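Local coordinates for protein omega transaminase (Pseudomonas sp., PDB 5LHA) that catalyses amino-group transfer between amines and carbonyl compounds as a class-III, fold-type I transaminase that cycles its cofactor between pyridoxal and pyridoxamine phosphate forms, at residues A362-Q367 and L445-L450; M115-F120 and R310-I315; P190-N195 and R200-L205. All blocks are in the same frame, centred on the assembly; numbering follows the deposited sequence.

Interaction 1 of 3, residues A362-Q367 and L445-L450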
# COMPACT_ATOMS: atom_id res chain seq x y z
N ALA A 362 19.76 34.74 -20.22
CA ALA A 362 20.95 34.37 -20.98
C ALA A 362 22.13 35.28 -20.65
O ALA A 362 23.24 34.81 -20.37
CB ALA A 362 20.65 34.40 -22.48
N GLN A 363 21.91 36.59 -20.74
CA GLN A 363 22.91 37.56 -20.32
C GLN A 363 23.44 37.25 -18.93
O GLN A 363 24.65 37.17 -18.71
CB GLN A 363 22.31 38.97 -20.41
CG GLN A 363 23.18 40.12 -19.88
CD GLN A 363 22.39 41.43 -19.71
OE1 GLN A 363 21.41 41.67 -20.42
NE2 GLN A 363 22.84 42.28 -18.78
N LEU A 364 22.53 37.01 -17.97
CA LEU A 364 22.96 36.73 -16.61
C LEU A 364 23.77 35.44 -16.54
O LEU A 364 24.83 35.41 -15.90
CB LEU A 364 21.74 36.65 -15.69
CG LEU A 364 21.93 36.32 -14.21
CD1 LEU A 364 22.88 37.31 -13.54
CD2 LEU A 364 20.61 36.26 -13.46
N LEU A 365 23.29 34.38 -17.21
CA LEU A 365 24.01 33.10 -17.22
C LEU A 365 25.40 33.26 -17.81
O LEU A 365 26.38 32.72 -17.28
CB LEU A 365 23.20 32.06 -18.00
CG LEU A 365 23.73 30.62 -18.10
CD1 LEU A 365 23.68 29.92 -16.75
CD2 LEU A 365 22.97 29.81 -19.14
N GLU A 366 25.51 34.01 -18.91
CA GLU A 366 26.79 34.29 -19.53
C GLU A 366 27.76 34.93 -18.54
O GLU A 366 28.93 34.54 -18.45
CB GLU A 366 26.58 35.24 -20.72
CG GLU A 366 27.83 35.92 -21.26
CD GLU A 366 27.51 37.02 -22.28
OE1 GLU A 366 26.32 37.16 -22.67
OE2 GLU A 366 28.43 37.77 -22.68
N GLN A 367 27.28 35.92 -17.79
CA GLN A 367 28.13 36.65 -16.86
C GLN A 367 28.58 35.81 -15.67
O GLN A 367 29.55 36.18 -15.00
CB GLN A 367 27.38 37.89 -16.37
CG GLN A 367 27.14 38.93 -17.44
CD GLN A 367 26.44 40.16 -16.90
OE1 GLN A 367 25.38 40.56 -17.39
NE2 GLN A 367 27.03 40.78 -15.87
N LEU A 445 23.92 43.59 -10.97
CA LEU A 445 24.00 43.67 -9.51
C LEU A 445 24.08 42.29 -8.88
O LEU A 445 24.82 42.08 -7.91
CB LEU A 445 22.80 44.44 -8.96
CG LEU A 445 22.58 44.35 -7.44
CD1 LEU A 445 23.80 44.84 -6.66
CD2 LEU A 445 21.34 45.13 -7.03
N MET A 446 23.33 41.33 -9.42
CA MET A 446 23.37 39.97 -8.90
C MET A 446 24.72 39.32 -9.16
O MET A 446 25.24 38.59 -8.31
CB MET A 446 22.24 39.17 -9.52
CG MET A 446 20.91 39.69 -9.06
SD MET A 446 19.58 38.64 -9.61
CE MET A 446 19.78 37.24 -8.51
N VAL A 447 25.30 39.56 -10.34
CA VAL A 447 26.63 39.05 -10.64
C VAL A 447 27.64 39.58 -9.63
O VAL A 447 28.45 38.83 -9.07
CB VAL A 447 27.02 39.44 -12.08
CG1 VAL A 447 28.50 39.16 -12.34
CG2 VAL A 447 26.16 38.70 -13.06
N SER A 448 27.60 40.89 -9.37
CA SER A 448 28.58 41.51 -8.49
C SER A 448 28.49 40.98 -7.07
O SER A 448 29.51 40.86 -6.39
CB SER A 448 28.39 43.03 -8.50
OG SER A 448 28.63 43.56 -9.79
N ALA A 449 27.27 40.71 -6.58
CA ALA A 449 27.11 40.28 -5.20
C ALA A 449 27.60 38.85 -4.99
O ALA A 449 28.18 38.53 -3.94
CB ALA A 449 25.65 40.42 -4.76
N LEU A 450 27.38 37.97 -5.97
CA LEU A 450 27.88 36.61 -5.87
C LEU A 450 29.40 36.57 -5.98
O LEU A 450 30.06 35.80 -5.27
CB LEU A 450 27.22 35.72 -6.92
CG LEU A 450 25.73 35.52 -6.63
CD1 LEU A 450 24.97 35.06 -7.87
CD2 LEU A 450 25.54 34.55 -5.47
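Val447 lies in the angle between Leu364 and Gln367, one turn apart on the facing helix, and its CG2 methyl does most of the touching. On the inner flank, where Leu364, Met446 and Val447 are buried, Leu364 CD1 reaches Val447 CG2 at 3.6 Å, the two side chains sliding past one another in opposite directions. With CG anti to the backbone N (chi1 178°), Leu364 brings its end nearer the partner helix than its CB direction alone would suggest. Leu364 CD1 only grazes Met446 CB, at 4.5 Å. On the outer flank Gln367 crosses Val447 at about a right angle, and both ends of its extended chain bear on one methyl: Gln367 CB and Gln367 NE2 each lie 3.6 Å from Val447 CG2. The amide thus serves here as a packing surface, and no hydrogen bond joins the helices. This side is partly exposed to solvent. Gln363, poorly ordered, does not touch the other helix; Gln363 NE2 makes a weak bond of 3.4 Å to Gln367 OE1. The segment axes, 10.1 Å apart at their closest and inclined by 24°, are joined by only a few side chains. Met446 also packs on Val421 and Leu56, which seats helix 440-457 on a mixed sheet with helix 353-368 beside it, the layered alpha/beta build of the small domain in fold-type I aminotransferases.

Interaction 2 of 3, residues M115-F120 and R310-I315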
# COMPACT_ATOMS: atom_id res chain seq x y z
N MET A 115 -6.12 22.31 -24.14
CA MET A 115 -6.69 22.30 -22.80
C MET A 115 -8.16 22.71 -22.86
O MET A 115 -8.52 23.68 -23.53
CB MET A 115 -5.93 23.24 -21.88
CG MET A 115 -4.52 22.79 -21.51
SD MET A 115 -4.48 21.17 -20.71
CE MET A 115 -2.93 20.53 -21.34
N ALA A 116 -9.00 21.99 -22.14
CA ALA A 116 -10.45 22.18 -22.23
C ALA A 116 -11.11 22.53 -20.91
O ALA A 116 -12.09 23.29 -20.91
CB ALA A 116 -11.11 20.93 -22.81
N ARG A 117 -10.62 22.01 -19.79
CA ARG A 117 -11.24 22.19 -18.49
C ARG A 117 -10.19 22.56 -17.45
O ARG A 117 -9.05 22.10 -17.51
CB ARG A 117 -11.99 20.93 -18.04
CG ARG A 117 -13.15 20.53 -18.93
CD ARG A 117 -14.36 21.42 -18.68
NE ARG A 117 -15.53 20.99 -19.45
CZ ARG A 117 -15.80 21.39 -20.69
NH1 ARG A 117 -14.99 22.24 -21.31
NH2 ARG A 117 -16.88 20.96 -21.31
N VAL A 118 -10.60 23.39 -16.49
CA VAL A 118 -9.76 23.81 -15.37
C VAL A 118 -10.40 23.33 -14.07
O VAL A 118 -11.62 23.46 -13.90
CB VAL A 118 -9.57 25.34 -15.32
CG1 VAL A 118 -8.48 25.69 -14.31
CG2 VAL A 118 -9.27 25.92 -16.69
N LEU A 119 -9.59 22.77 -13.18
CA LEU A 119 -9.97 22.54 -11.79
C LEU A 119 -9.09 23.43 -10.92
O LEU A 119 -7.89 23.18 -10.78
CB LEU A 119 -9.84 21.07 -11.40
CG LEU A 119 -10.91 20.62 -10.40
CD1 LEU A 119 -10.99 19.11 -10.36
CD2 LEU A 119 -10.64 21.17 -9.01
N PHE A 120 -9.70 24.46 -10.34
CA PHE A 120 -8.98 25.49 -9.59
C PHE A 120 -8.67 25.01 -8.18
O PHE A 120 -9.32 24.12 -7.63
CB PHE A 120 -9.80 26.78 -9.53
CG PHE A 120 -9.83 27.56 -10.82
CD1 PHE A 120 -8.72 28.27 -11.24
CD2 PHE A 120 -10.96 27.55 -11.62
CE1 PHE A 120 -8.74 28.97 -12.44
CE2 PHE A 120 -10.98 28.25 -12.81
CZ PHE A 120 -9.87 28.96 -13.22
N ARG A 310 -9.23 15.46 -24.68
CA ARG A 310 -9.21 14.01 -24.51
C ARG A 310 -9.72 13.60 -23.13
O ARG A 310 -10.70 12.86 -23.01
CB ARG A 310 -7.78 13.50 -24.73
CG ARG A 310 -7.57 12.04 -24.37
CD ARG A 310 -6.09 11.71 -24.25
NE ARG A 310 -5.87 10.36 -23.72
CZ ARG A 310 -4.69 9.74 -23.68
NH1 ARG A 310 -3.60 10.33 -24.16
NH2 ARG A 310 -4.60 8.52 -23.17
N ILE A 311 -9.06 14.10 -22.08
CA ILE A 311 -9.43 13.76 -20.71
C ILE A 311 -10.82 14.29 -20.36
O ILE A 311 -11.61 13.61 -19.71
CB ILE A 311 -8.36 14.31 -19.74
CG1 ILE A 311 -7.02 13.61 -19.98
CG2 ILE A 311 -8.79 14.16 -18.27
CD1 ILE A 311 -5.82 14.37 -19.42
N ALA A 312 -11.11 15.53 -20.75
CA ALA A 312 -12.38 16.15 -20.40
C ALA A 312 -13.55 15.35 -20.97
O ALA A 312 -14.55 15.10 -20.28
CB ALA A 312 -12.42 17.59 -20.90
N ASP A 313 -13.44 14.94 -22.24
CA ASP A 313 -14.50 14.20 -22.91
C ASP A 313 -14.77 12.86 -22.23
O ASP A 313 -15.92 12.43 -22.13
CB ASP A 313 -14.12 13.97 -24.37
CG ASP A 313 -14.19 15.22 -25.19
OD1 ASP A 313 -14.83 16.19 -24.73
OD2 ASP A 313 -13.57 15.25 -26.27
N ALA A 314 -13.71 12.16 -21.82
CA ALA A 314 -13.88 10.86 -21.19
C ALA A 314 -14.60 10.97 -19.86
O ALA A 314 -15.47 10.15 -19.53
CB ALA A 314 -12.52 10.18 -20.99
N ILE A 315 -14.22 11.97 -19.05
CA ILE A 315 -14.80 12.11 -17.73
C ILE A 315 -16.25 12.59 -17.84
O ILE A 315 -17.14 12.07 -17.16
CB ILE A 315 -13.93 13.05 -16.88
CG1 ILE A 315 -12.57 12.39 -16.64
CG2 ILE A 315 -14.60 13.35 -15.54
CD1 ILE A 315 -11.63 13.18 -15.79
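Ala312 turns its CB toward the strand and meets two consecutive residues there, Ala116 and Arg117. The apolar contact is small: Ala312 CB lies 3.6 Å from Arg117 CG and 4.1 Å from Ala116 CB, so one methyl rests against another and against the aliphatic base of the arginine. Two successive strand residues can face the helix because Ala116 and Arg117 form a classic beta bulge opposite Phe307.

The polar part belongs to the end of Arg117. Its chain bends at chi2 (-76°), and Arg117 NH1 turns back to donate to Ala116 O over 3.1 Å at 151°, with the oxygen close to the guanidinium plane but the donor well above the carbonyl plane. NE makes a salt bridge to Glu316, at the far end of the same helix as Ala312, so the arginine ties strand to helix by charge as well as by packing. Trp22 of the second subunit packs on both Arg117 and Ala312.

Strand 115-121 is the outermost strand of its sheet within the chain and pairs antiparallel with strand 303-308, which leads straight into helix 309-316. Helix 97-109 receives Val118 and Phe120, while helix 124-141 meets Leu119, Ile311, Ala314 and Ile315.

Interaction 3 of 3, residues P190-N195 and R200-L205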
# COMPACT_ATOMS: atom_id res chain seq x y z
N PRO A 190 17.46 13.37 -16.97
CA PRO A 190 18.53 13.69 -17.94
C PRO A 190 19.37 14.88 -17.50
O PRO A 190 19.22 16.01 -18.00
CB PRO A 190 17.75 13.95 -19.23
CG PRO A 190 16.43 14.42 -18.77
CD PRO A 190 16.13 13.65 -17.52
N TRP A 191 20.25 14.62 -16.53
CA TRP A 191 21.07 15.61 -15.84
C TRP A 191 22.51 15.43 -16.29
O TRP A 191 23.13 14.41 -16.01
CB TRP A 191 20.94 15.43 -14.32
CG TRP A 191 21.58 16.51 -13.47
CD1 TRP A 191 22.08 17.72 -13.87
CD2 TRP A 191 21.79 16.45 -12.05
NE1 TRP A 191 22.58 18.41 -12.80
CE2 TRP A 191 22.42 17.66 -11.67
CE3 TRP A 191 21.51 15.49 -11.07
CZ2 TRP A 191 22.76 17.94 -10.35
CZ3 TRP A 191 21.86 15.77 -9.75
CH2 TRP A 191 22.47 16.98 -9.40
N LEU A 192 23.02 16.41 -17.04
CA LEU A 192 24.35 16.26 -17.63
C LEU A 192 25.45 16.28 -16.56
O LEU A 192 26.44 15.54 -16.67
CB LEU A 192 24.59 17.38 -18.64
CG LEU A 192 23.86 17.35 -19.98
CD1 LEU A 192 23.57 18.77 -20.44
CD2 LEU A 192 24.71 16.61 -20.99
N TYR A 193 25.27 17.08 -15.51
CA TYR A 193 26.32 17.22 -14.51
C TYR A 193 26.48 15.95 -13.68
O TYR A 193 27.61 15.58 -13.33
CB TYR A 193 26.05 18.44 -13.63
CG TYR A 193 27.29 18.93 -12.91
CD1 TYR A 193 28.39 19.40 -13.63
CD2 TYR A 193 27.38 18.89 -11.53
CE1 TYR A 193 29.54 19.83 -12.98
CE2 TYR A 193 28.52 19.33 -10.87
CZ TYR A 193 29.60 19.79 -11.60
OH TYR A 193 30.74 20.21 -10.95
N ARG A 194 25.38 15.27 -13.34
CA ARG A 194 25.42 14.04 -12.55
C ARG A 194 24.40 13.06 -13.11
O ARG A 194 23.19 13.32 -13.02
CB ARG A 194 25.13 14.30 -11.07
CG ARG A 194 26.14 15.16 -10.33
CD ARG A 194 25.86 15.15 -8.83
NE ARG A 194 26.75 16.04 -8.09
CZ ARG A 194 26.57 17.35 -7.95
NH1 ARG A 194 25.51 17.95 -8.50
NH2 ARG A 194 27.45 18.06 -7.26
N ASN A 195 24.85 11.93 -13.65
CA ASN A 195 23.94 10.90 -14.15
C ASN A 195 24.65 9.55 -14.09
O ASN A 195 25.88 9.50 -14.04
CB ASN A 195 23.44 11.22 -15.58
CG ASN A 195 24.57 11.36 -16.59
OD1 ASN A 195 25.06 10.38 -17.14
ND2 ASN A 195 24.97 12.60 -16.85
N ARG A 200 28.15 13.23 -20.75
CA ARG A 200 28.10 14.68 -20.88
C ARG A 200 27.64 15.12 -22.27
O ARG A 200 27.82 16.29 -22.63
CB ARG A 200 29.45 15.30 -20.55
CG ARG A 200 30.18 14.69 -19.36
CD ARG A 200 29.33 14.66 -18.11
NE ARG A 200 30.06 14.07 -16.99
CZ ARG A 200 29.48 13.51 -15.93
NH1 ARG A 200 28.16 13.47 -15.84
NH2 ARG A 200 30.23 13.00 -14.97
N ASP A 201 27.02 14.22 -23.03
CA ASP A 201 26.53 14.52 -24.37
C ASP A 201 25.01 14.46 -24.37
O ASP A 201 24.44 13.42 -24.02
CB ASP A 201 27.11 13.55 -25.40
CG ASP A 201 26.56 13.76 -26.81
OD1 ASP A 201 25.38 13.44 -27.05
OD2 ASP A 201 27.33 14.23 -27.68
N PRO A 202 24.34 15.55 -24.75
CA PRO A 202 22.87 15.61 -24.57
C PRO A 202 22.09 14.55 -25.34
O PRO A 202 21.18 13.94 -24.77
CB PRO A 202 22.53 17.03 -25.06
CG PRO A 202 23.81 17.80 -24.97
CD PRO A 202 24.89 16.81 -25.28
N GLN A 203 22.39 14.33 -26.62
CA GLN A 203 21.64 13.33 -27.38
C GLN A 203 21.85 11.93 -26.80
O GLN A 203 20.91 11.15 -26.69
CB GLN A 203 22.02 13.38 -28.86
CG GLN A 203 21.14 12.52 -29.79
CD GLN A 203 21.42 11.02 -29.70
OE1 GLN A 203 22.58 10.59 -29.61
NE2 GLN A 203 20.36 10.21 -29.71
N ALA A 204 23.09 11.60 -26.44
CA ALA A 204 23.35 10.30 -25.84
C ALA A 204 22.68 10.17 -24.47
O ALA A 204 22.27 9.07 -24.10
CB ALA A 204 24.85 10.07 -25.73
N LEU A 205 22.57 11.27 -23.72
CA LEU A 205 21.94 11.23 -22.40
C LEU A 205 20.43 11.08 -22.50
O LEU A 205 19.81 10.36 -21.70
CB LEU A 205 22.31 12.48 -21.60
CG LEU A 205 21.82 12.57 -20.15
CD1 LEU A 205 22.33 11.41 -19.29
CD2 LEU A 205 22.25 13.89 -19.56
O HOH W 1 28.37 12.21 -13.00
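Asn195 and Leu205 come at each other from opposite directions, and the Leu205 CD1 methyl fits against the whole of the asparagine side chain. Asn195 CB begins the contact, 3.9 Å from Leu205 CD1. Asn195 CG comes closer, to 3.5 Å from Leu205 CD1; with chi1 at 59° it sits between the backbone N and the carbonyl carbon, which folds the amide in toward its own loop. Asn195 OD1 lies 3.6 Å from Leu205 CD1 and accepts a hydrogen bond from the backbone N of Cys199. At the other tip, Asn195 ND2 donates to Trp191 O over 2.7 Å, the donor slightly tilted from the carbonyl plane. Replacing Asn195 by an alanine is likely to leave Trp191 O without its side-chain donor and Cys199 N without its acceptor, and to open a gap beside Leu205 CD1.

The guanidinium of Arg200 stands next to this amide, their planes 73° apart. Arg200 NH1 approaches Asn195 ND2 to 3.5 Å, but both are donors; the hydrogen bond of Arg200 NH1 goes instead to Leu192 O, 2.8 Å away and bent at 132°. NH2 donates to a water that binds Tyr193 O only weakly. The other branch of Leu205 presses on the loop backbone, Leu205 CD2 lying 3.6 Å from Leu192 N, while Leu192 packs over Pro202 in the first turn of the helix. Asp201, the N-cap, accepts from Ala204 N through its carboxylate.

Successive carbonyls of a loop without regular structure are thus met from side chains, Trp191 O by an amide and Leu192 O by a guanidinium. The amide works inside, beside a buried leucine, whereas the arginine lies at the surface near Arg399, where solvent and the carbonyl oxygens probably ease the repulsion between like charges.

In the fold
Interactions 2 and 3 lie near the two edges of one seven-stranded sheet: strand 115-121 is one outermost strand, and the loop 190-195 follows the other, 184-187. Their centres are 35 Å apart. Between these edges lie strands that carry Glu231, Asp264 and Lys293 at or near their ends, all part of the pyridoxamine phosphate pocket, and strand 115-121 itself runs into Gly123, Gly124 and Ser125. Interaction 1 lies by the second sheet, its centre 42 Å from that of interaction 2. Interaction 3 comes nearer to it, about 11 Å between nearest atoms. Trp191 and Tyr193 of interaction 3 also pack on strands 378-384 and 387-393 of that second sheet.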